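Local coordinates for protein RNA-directed RNA polymerase (Infectious pancreatic necrosis virus, PDB 2YI9) that probably copies the viral RNA genome as an RNA-dependent RNA polymerase, found both free and covalently attached to the genomic RNA, at residues 68-73 and 92-97; 608-613 and 636-641. All blocks are in the same frame, centred on the assembly; numbering follows the deposited sequence.

Contact 1. Residues 68-73 and 92-97; sequences MVELET and TVSVPE
Leu71 and Val93 pair through two backbone hydrogen bonds, Leu71 N to Val93 O and Val93 N to Leu71 O, each 2.8 Å long, and Val69 and Val95 repeat the pattern two residues along. With the strand directions 153° apart, this is a twisted antiparallel ladder in which these are the hydrogen-bonded pairs and Glu70 with Ser94 is the non-hydrogen-bonded pair between them. CA-H...O contacts accompany the ladder, such as Ser94 CA to Val69 O at 3.4 Å.

Leu71, on the face it shares with Val69, Val93 and Val95, can be followed outward. Its CB rests 4.0 Å from Val93 CG2. With CG beside the backbone N (chi1 -64°), the branch is directed to Val95, and CG comes to 3.7 Å from Val95 CG2. CD1 comes to 3.5 Å from that methyl, the Leu71 and Val95 side chains crossing at about a right angle. Leu71 CD1 also makes a van der Waals contact with Glu97 OE1 at 3.9 Å.

On the face of Glu70 and Ser94, Met68 is bent at chi2 (-61°), which lays SD against the Val95-Pro96 peptide bond, 3.4 Å from both Val95 C and Pro96 N, with the side chain running beside the Pro96 ring. Pro96 centres an inverse gamma turn.

Strand 65-72 is the middle strand of a three-stranded sheet, between 92-98 and 100-102. Helix 256-278 packs against Val93, Val95 and Pro96, and its Glu262 accepts a hydrogen bond from Ser94 N. Tyr251, predicted to bind GTP, touches Met68 and Pro96 and hydrogen-bonds to Ser94 O, linking strand 92-98 to the loop that carries Tyr251.

Contact 2. Residues 608-613 and 636-641; sequences YQIVRY and LDKRKR
A pair of antiparallel helices of the thumb region of the polymerase, 604-621 and 625-645, meets here through long side chains. The axes of the two short segments come no closer than 9.7 Å, at 152° between their directions, and the interface is carried mainly by Lys638 and Ile610.

Lys638 reaches from its helix to the other. Its CB packs on Ile610 CG1 at 3.7 Å as the two side chains slide past each other in opposite directions, and farther out Lys638 CD lies 3.8 Å from Gln609 CB. A bend at the last torsion (chi4 -58°) turns NZ toward Gln609 OE1, which it meets in a 3.0 Å hydrogen bond. The amine sits above the amide plane, 51° out of it, so the bond does not follow a lone pair. Lys638 CE also approaches Tyr613 CE2 obliquely, at 4.0 Å.

The CG2 branch of Ile610 meets the guanidinium of Arg639, lying 3.5 Å above one face, toward its rim. The polar end of that group is held by a hydrogen bond from NH2 to Leu671 O and a salt bridge to Glu614 of helix 604-621, while Leu653 of helix 650-654 touches both Ile610 and Arg639.

Two consecutive antiparallel helices, joined by the short connection between residues 621 and 625, make this a helical hairpin.

Contacts 1 and 2 are far apart, their centres about 47 Å from each other and their nearest atoms about 34 Å, and they share no helix or strand. Both are partly buried and peripheral, their centres about 32 and 31 Å from the centre of the chain. Contact 1 belongs to a small sheet in the N-terminal part of the chain, contact 2 to the thumb region. Each joins antiparallel elements, but the chemistry differs: four backbone hydrogen bonds and 651 Å² of buried surface in contact 1, against one side-chain hydrogen bond and 267 Å² in contact 2. Contact 1 borders a predicted GTP-binding residue, whereas contact 2 is helix packing away from the metal sites and the predicted GTP site.

Contact 1. Residues 68-73 and 92-97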
loop_
_atom_site.group_PDB
_atom_site.type_symbol
_atom_site.label_atom_id
_atom_site.label_comp_id
_atom_site.label_asym_id
_atom_site.label_seq_id
_atom_site.Cartn_x
_atom_site.Cartn_y
_atom_site.Cartn_z
ATOM N N MET A 68 29.976 9.053 5.726
ATOM C CA MET A 68 30.281 7.842 4.974
ATOM C C MET A 68 31.769 7.534 4.923
ATOM O O MET A 68 32.598 8.443 4.812
ATOM C CB MET A 68 29.690 7.911 3.559
ATOM C CG MET A 68 28.170 7.982 3.545
ATOM S SD MET A 68 27.412 6.526 4.323
ATOM C CE MET A 68 25.737 7.143 4.603
ATOM N N VAL A 69 32.089 6.240 5.004
ATOM C CA VAL A 69 33.439 5.675 4.899
ATOM C C VAL A 69 33.378 4.598 3.790
ATOM O O VAL A 69 32.383 3.869 3.689
ATOM C CB VAL A 69 33.914 5.111 6.264
ATOM C CG1 VAL A 69 34.994 4.046 6.097
ATOM C CG2 VAL A 69 34.405 6.232 7.172
ATOM N N GLU A 70 34.407 4.543 2.939
ATOM C CA GLU A 70 34.496 3.555 1.870
ATOM C C GLU A 70 35.120 2.268 2.405
ATOM O O GLU A 70 36.192 2.304 3.013
ATOM C CB GLU A 70 35.333 4.088 0.700
ATOM C CG GLU A 70 34.504 4.450 -0.516
ATOM C CD GLU A 70 35.290 4.951 -1.716
ATOM O OE1 GLU A 70 36.330 4.339 -2.054
ATOM O OE2 GLU A 70 34.862 5.956 -2.325
ATOM N N LEU A 71 34.415 1.137 2.232
ATOM C CA LEU A 71 34.904 -0.189 2.614
ATOM C C LEU A 71 34.987 -1.045 1.352
ATOM O O LEU A 71 34.281 -0.761 0.382
ATOM C CB LEU A 71 33.966 -0.876 3.616
ATOM C CG LEU A 71 33.772 -0.256 5.012
ATOM C CD1 LEU A 71 32.968 -1.190 5.890
ATOM C CD2 LEU A 71 35.113 0.103 5.688
ATOM N N GLU A 72 35.826 -2.097 1.364
ATOM C CA GLU A 72 35.921 -3.028 0.232
ATOM C C GLU A 72 34.654 -3.893 0.220
ATOM O O GLU A 72 34.297 -4.464 1.252
ATOM C CB GLU A 72 37.148 -3.946 0.376
ATOM C CG GLU A 72 38.490 -3.297 0.080
ATOM C CD GLU A 72 39.688 -4.191 0.357
ATOM O OE1 GLU A 72 39.499 -5.411 0.584
ATOM O OE2 GLU A 72 40.827 -3.667 0.332
ATOM N N THR A 73 33.982 -3.985 -0.935
ATOM C CA THR A 73 32.768 -4.785 -1.095
ATOM C C THR A 73 32.991 -6.248 -0.712
ATOM O O THR A 73 32.157 -6.811 -0.003
ATOM C CB THR A 73 32.202 -4.636 -2.496
ATOM O OG1 THR A 73 32.072 -3.247 -2.765
ATOM C CG2 THR A 73 30.843 -5.298 -2.657
ATOM N N THR A 92 33.765 -1.072 -3.967
ATOM C CA THR A 92 33.670 -0.370 -2.676
ATOM C C THR A 92 32.219 -0.095 -2.305
ATOM O O THR A 92 31.379 0.075 -3.189
ATOM C CB THR A 92 34.473 0.944 -2.639
ATOM O OG1 THR A 92 33.939 1.836 -3.615
ATOM C CG2 THR A 92 35.973 0.745 -2.845
ATOM N N VAL A 93 31.935 -0.053 -0.989
ATOM C CA VAL A 93 30.625 0.298 -0.414
ATOM C C VAL A 93 30.823 1.481 0.531
ATOM O O VAL A 93 31.847 1.537 1.215
ATOM C CB VAL A 93 29.875 -0.876 0.281
ATOM C CG1 VAL A 93 29.345 -1.863 -0.739
ATOM C CG2 VAL A 93 30.751 -1.582 1.320
ATOM N N SER A 94 29.848 2.424 0.571
ATOM C CA SER A 94 29.880 3.620 1.435
ATOM C C SER A 94 29.013 3.386 2.651
ATOM O O SER A 94 27.806 3.230 2.525
ATOM C CB SER A 94 29.378 4.843 0.674
ATOM O OG SER A 94 30.115 4.986 -0.527
ATOM N N VAL A 95 29.615 3.295 3.816
ATOM C CA VAL A 95 28.851 3.020 5.047
ATOM C C VAL A 95 28.994 4.110 6.130
ATOM O O VAL A 95 30.083 4.680 6.262
ATOM C CB VAL A 95 29.112 1.596 5.620
ATOM C CG1 VAL A 95 28.657 0.520 4.636
ATOM C CG2 VAL A 95 30.573 1.412 6.005
ATOM N N PRO A 96 27.925 4.382 6.934
ATOM C CA PRO A 96 28.026 5.470 7.943
ATOM C C PRO A 96 28.841 5.115 9.172
ATOM O O PRO A 96 28.301 4.857 10.247
ATOM C CB PRO A 96 26.556 5.811 8.259
ATOM C CG PRO A 96 25.806 4.549 7.962
ATOM C CD PRO A 96 26.551 3.813 6.881
ATOM N N GLU A 97 30.159 5.133 9.017
ATOM C CA GLU A 97 31.087 4.786 10.095
ATOM C C GLU A 97 32.144 5.859 10.334
ATOM O O GLU A 97 33.129 5.584 11.006
ATOM C CB GLU A 97 31.755 3.430 9.788
ATOM C CG GLU A 97 30.813 2.239 9.945
ATOM C CD GLU A 97 31.380 0.875 9.587
ATOM O OE1 GLU A 97 32.579 0.779 9.233
ATOM O OE2 GLU A 97 30.611 -0.109 9.672
#

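Contact 2. Residues 608-613 and 636-641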
loop_
_atom_site.group_PDB
_atom_site.type_symbol
_atom_site.label_atom_id
_atom_site.label_comp_id
_atom_site.label_asym_id
_atom_site.label_seq_id
_atom_site.Cartn_x
_atom_site.Cartn_y
_atom_site.Cartn_z
ATOM N N TYR A 608 4.000 7.964 -25.314
ATOM C CA TYR A 608 3.366 8.211 -24.022
ATOM C C TYR A 608 1.973 8.867 -24.211
ATOM O O TYR A 608 1.050 8.535 -23.475
ATOM C CB TYR A 608 4.303 9.036 -23.102
ATOM C CG TYR A 608 3.553 9.833 -22.074
ATOM C CD1 TYR A 608 3.105 9.240 -20.896
ATOM C CD2 TYR A 608 3.196 11.153 -22.320
ATOM C CE1 TYR A 608 2.348 9.959 -19.973
ATOM C CE2 TYR A 608 2.414 11.866 -21.428
ATOM C CZ TYR A 608 2.008 11.274 -20.251
ATOM O OH TYR A 608 1.239 12.031 -19.417
ATOM N N GLN A 609 1.834 9.793 -25.184
ATOM C CA GLN A 609 0.553 10.437 -25.489
ATOM C C GLN A 609 -0.430 9.406 -26.017
ATOM O O GLN A 609 -1.571 9.386 -25.553
ATOM C CB GLN A 609 0.720 11.601 -26.461
ATOM C CG GLN A 609 1.279 12.844 -25.759
ATOM C CD GLN A 609 1.694 13.950 -26.692
ATOM O OE1 GLN A 609 1.624 13.847 -27.925
ATOM N NE2 GLN A 609 2.164 15.039 -26.108
ATOM N N ILE A 610 0.026 8.482 -26.894
ATOM C CA ILE A 610 -0.820 7.390 -27.392
ATOM C C ILE A 610 -1.266 6.530 -26.195
ATOM O O ILE A 610 -2.455 6.259 -26.059
ATOM C CB ILE A 610 -0.122 6.550 -28.492
ATOM C CG1 ILE A 610 0.090 7.400 -29.766
ATOM C CG2 ILE A 610 -0.921 5.237 -28.790
ATOM C CD1 ILE A 610 1.054 6.793 -30.816
ATOM N N VAL A 611 -0.314 6.178 -25.300
ATOM C CA VAL A 611 -0.584 5.391 -24.089
ATOM C C VAL A 611 -1.645 6.069 -23.207
ATOM O O VAL A 611 -2.590 5.408 -22.788
ATOM C CB VAL A 611 0.726 5.067 -23.300
ATOM C CG1 VAL A 611 0.426 4.487 -21.919
ATOM C CG2 VAL A 611 1.609 4.116 -24.093
ATOM N N ARG A 612 -1.460 7.371 -22.923
ATOM C CA ARG A 612 -2.357 8.191 -22.097
ATOM C C ARG A 612 -3.820 8.079 -22.640
ATOM O O ARG A 612 -4.726 7.793 -21.869
ATOM C CB ARG A 612 -1.864 9.677 -22.106
ATOM C CG ARG A 612 -2.853 10.709 -21.513
ATOM C CD ARG A 612 -2.670 12.122 -22.072
ATOM N NE ARG A 612 -1.412 12.710 -21.615
ATOM C CZ ARG A 612 -0.938 13.897 -21.985
ATOM N NH1 ARG A 612 -1.598 14.637 -22.865
ATOM N NH2 ARG A 612 0.210 14.344 -21.489
ATOM N N TYR A 613 -4.023 8.289 -23.957
ATOM C CA TYR A 613 -5.351 8.223 -24.573
ATOM C C TYR A 613 -5.911 6.824 -24.678
ATOM O O TYR A 613 -7.100 6.659 -24.450
ATOM C CB TYR A 613 -5.430 9.033 -25.880
ATOM C CG TYR A 613 -5.122 10.492 -25.620
ATOM C CD1 TYR A 613 -5.888 11.241 -24.722
ATOM C CD2 TYR A 613 -4.016 11.101 -26.200
ATOM C CE1 TYR A 613 -5.577 12.567 -24.439
ATOM C CE2 TYR A 613 -3.691 12.427 -25.917
ATOM C CZ TYR A 613 -4.471 13.152 -25.031
ATOM O OH TYR A 613 -4.159 14.461 -24.755
ATOM N N LEU A 636 -5.477 7.905 -32.737
ATOM C CA LEU A 636 -5.400 7.545 -34.169
ATOM C C LEU A 636 -4.611 8.560 -34.979
ATOM O O LEU A 636 -3.890 8.179 -35.896
ATOM C CB LEU A 636 -6.786 7.338 -34.840
ATOM C CG LEU A 636 -7.618 6.106 -34.416
ATOM C CD1 LEU A 636 -8.826 5.938 -35.301
ATOM C CD2 LEU A 636 -6.795 4.806 -34.406
ATOM N N ASP A 637 -4.776 9.853 -34.666
ATOM C CA ASP A 637 -4.075 10.932 -35.358
ATOM C C ASP A 637 -2.565 10.806 -35.110
ATOM O O ASP A 637 -1.780 10.961 -36.028
ATOM C CB ASP A 637 -4.584 12.298 -34.873
ATOM C CG ASP A 637 -3.854 13.445 -35.539
ATOM O OD1 ASP A 637 -4.061 13.651 -36.742
ATOM O OD2 ASP A 637 -3.001 14.074 -34.873
ATOM N N LYS A 638 -2.181 10.478 -33.875
ATOM C CA LYS A 638 -0.770 10.289 -33.518
ATOM C C LYS A 638 -0.170 9.050 -34.189
ATOM O O LYS A 638 0.951 9.120 -34.668
ATOM C CB LYS A 638 -0.598 10.270 -32.007
ATOM C CG LYS A 638 -0.807 11.648 -31.394
ATOM C CD LYS A 638 -0.914 11.537 -29.868
ATOM C CE LYS A 638 -1.558 12.760 -29.254
ATOM N NZ LYS A 638 -0.827 14.022 -29.579
ATOM N N ARG A 639 -0.930 7.943 -34.267
ATOM C CA ARG A 639 -0.478 6.710 -34.926
ATOM C C ARG A 639 -0.289 6.936 -36.435
ATOM O O ARG A 639 0.664 6.418 -37.021
ATOM C CB ARG A 639 -1.487 5.561 -34.694
ATOM C CG ARG A 639 -1.585 5.118 -33.236
ATOM C CD ARG A 639 -2.594 3.988 -33.158
ATOM N NE ARG A 639 -2.900 3.584 -31.796
ATOM C CZ ARG A 639 -2.269 2.635 -31.123
ATOM N NH1 ARG A 639 -1.236 1.998 -31.668
ATOM N NH2 ARG A 639 -2.654 2.319 -29.894
ATOM N N LYS A 640 -1.183 7.705 -37.050
ATOM C CA LYS A 640 -1.134 8.029 -38.480
ATOM C C LYS A 640 0.105 8.867 -38.800
ATOM O O LYS A 640 0.763 8.614 -39.809
ATOM C CB LYS A 640 -2.413 8.767 -38.926
ATOM C CG LYS A 640 -2.528 8.925 -40.448
ATOM N N ARG A 641 0.413 9.852 -37.939
ATOM C CA ARG A 641 1.584 10.720 -38.084
ATOM C C ARG A 641 2.853 9.866 -38.056
ATOM O O ARG A 641 3.697 10.026 -38.916
ATOM C CB ARG A 641 1.632 11.787 -36.972
ATOM C CG ARG A 641 0.673 12.954 -37.210
ATOM C CD ARG A 641 0.753 14.018 -36.106
ATOM N NE ARG A 641 2.038 14.725 -36.053
ATOM C CZ ARG A 641 2.387 15.709 -36.878
ATOM N NH1 ARG A 641 1.569 16.088 -37.857
ATOM N NH2 ARG A 641 3.565 16.306 -36.747
#